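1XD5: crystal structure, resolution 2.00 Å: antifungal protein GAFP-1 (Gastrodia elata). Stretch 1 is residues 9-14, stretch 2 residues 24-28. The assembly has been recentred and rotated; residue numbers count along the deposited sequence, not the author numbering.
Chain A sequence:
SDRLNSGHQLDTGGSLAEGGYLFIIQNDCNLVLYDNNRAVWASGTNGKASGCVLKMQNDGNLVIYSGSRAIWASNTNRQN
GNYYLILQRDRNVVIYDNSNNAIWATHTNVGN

Stretch 1 (9-14) QLDTGG
Stretch 2 24-28: IIQND

Two backbone hydrogen bonds, both centred on Ile25, join the turn after one strand to the end of another: Gly13 N donates to Ile25 O (2.8 Å, N-H...O 142°), and Ile25 N donates to Gly14 O (3.2 Å, 154°). The register is antiparallel, with CA of Thr12 5.8 Å from CA of Asn27, CA of Gly13 4.9 Å from CA of Gln26, and CA of Gly14 5.9 Å from CA of Ile24. Strand 9-10 leads into a type II turn, Asp11 to Gly14, closed by Gly14 N to Asp11 O at 2.8 Å. Thr12 (phi/psi -55/129) and Gly13 (82/-5) hold its corners; the positive phi favours glycine. At Gly14 (-69/157) a CB would clash with Asp11 O. Ile24 (-130/136) and Ile25 (-92/113) end the second strand. Within each stretch a side-chain amide grips an aspartate: Gln9 NE2 to Asp11 OD1, 3.1 Å, and Gln26 NE2 to Asp28 OD1, 3.0 Å. Ile25 (chi1 t, chi2 p) sets its CG2 4.0 Å from Leu10 CB and 3.6 Å from Asp11 O; Leu10 is m, t. Ile24 (t, t) extends along the glycines, its CD1 3.4 Å from Gly13 O. Outermost, Thr12 (m) rests CG2 3.4 Å from ND2 of Asn27 (chi1 t).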

# COMPACT_ATOMS: atom_id res chain seq x y z
N GLN A 9 -7.06 -1.35 -7.51
CA GLN A 9 -5.63 -1.13 -7.64
C GLN A 9 -5.30 0.34 -7.80
O GLN A 9 -6.14 1.14 -8.21
CB GLN A 9 -5.06 -1.94 -8.80
CG GLN A 9 -5.32 -1.36 -10.17
CD GLN A 9 -4.75 -2.22 -11.27
OE1 GLN A 9 -4.78 -3.44 -11.17
NE2 GLN A 9 -4.22 -1.59 -12.31
N LEU A 10 -4.07 0.69 -7.44
CA LEU A 10 -3.57 2.00 -7.80
C LEU A 10 -2.76 1.81 -9.07
O LEU A 10 -1.92 0.91 -9.14
CB LEU A 10 -2.70 2.60 -6.70
CG LEU A 10 -3.37 2.93 -5.36
CD1 LEU A 10 -2.30 3.30 -4.33
CD2 LEU A 10 -4.41 4.05 -5.48
N ASP A 11 -3.03 2.64 -10.07
CA ASP A 11 -2.23 2.63 -11.29
C ASP A 11 -0.89 3.28 -10.98
O ASP A 11 -0.69 3.83 -9.90
CB ASP A 11 -2.94 3.37 -12.43
CG ASP A 11 -4.27 2.73 -12.80
OD1 ASP A 11 -4.37 1.47 -12.82
OD2 ASP A 11 -5.29 3.41 -13.08
N THR A 12 0.03 3.21 -11.94
CA THR A 12 1.36 3.78 -11.77
C THR A 12 1.29 5.25 -11.38
O THR A 12 0.62 6.03 -12.04
CB THR A 12 2.15 3.63 -13.06
OG1 THR A 12 2.16 2.25 -13.43
CG2 THR A 12 3.62 3.97 -12.81
N GLY A 13 2.00 5.62 -10.32
CA GLY A 13 2.02 6.99 -9.83
C GLY A 13 0.81 7.31 -8.97
O GLY A 13 0.72 8.40 -8.41
N GLY A 14 -0.12 6.36 -8.89
CA GLY A 14 -1.29 6.49 -8.05
C GLY A 14 -0.92 6.43 -6.58
O GLY A 14 0.12 5.89 -6.23
N ILE A 24 2.65 6.07 -2.19
CA ILE A 24 2.63 6.10 -3.64
C ILE A 24 3.36 4.91 -4.27
O ILE A 24 4.45 4.52 -3.84
CB ILE A 24 3.16 7.47 -4.15
CG1 ILE A 24 3.11 7.57 -5.68
CG2 ILE A 24 4.58 7.76 -3.61
CD1 ILE A 24 3.22 9.02 -6.22
N ILE A 25 2.75 4.31 -5.28
CA ILE A 25 3.46 3.32 -6.09
C ILE A 25 4.10 4.05 -7.28
O ILE A 25 3.41 4.60 -8.15
CB ILE A 25 2.54 2.14 -6.51
CG1 ILE A 25 3.27 1.15 -7.43
CG2 ILE A 25 1.23 2.62 -7.15
CD1 ILE A 25 4.45 0.42 -6.76
N GLN A 26 5.42 4.07 -7.29
CA GLN A 26 6.14 4.91 -8.23
C GLN A 26 6.41 4.20 -9.54
O GLN A 26 6.35 2.97 -9.62
CB GLN A 26 7.45 5.40 -7.61
CG GLN A 26 7.22 6.27 -6.38
CD GLN A 26 8.51 6.77 -5.73
OE1 GLN A 26 8.48 7.75 -5.00
NE2 GLN A 26 9.64 6.10 -6.01
N ASN A 27 6.70 5.00 -10.56
CA ASN A 27 7.12 4.49 -11.86
C ASN A 27 8.39 3.64 -11.79
O ASN A 27 8.61 2.79 -12.66
CB ASN A 27 7.27 5.63 -12.88
CG ASN A 27 7.37 5.12 -14.32
OD1 ASN A 27 8.28 5.51 -15.06
ND2 ASN A 27 6.46 4.26 -14.72
N ASP A 28 9.22 3.86 -10.77
CA ASP A 28 10.42 3.03 -10.60
C ASP A 28 10.11 1.73 -9.84
O ASP A 28 11.03 0.96 -9.53
CB ASP A 28 11.55 3.81 -9.93
CG ASP A 28 11.28 4.12 -8.45
OD1 ASP A 28 10.17 3.86 -7.95
OD2 ASP A 28 12.15 4.65 -7.72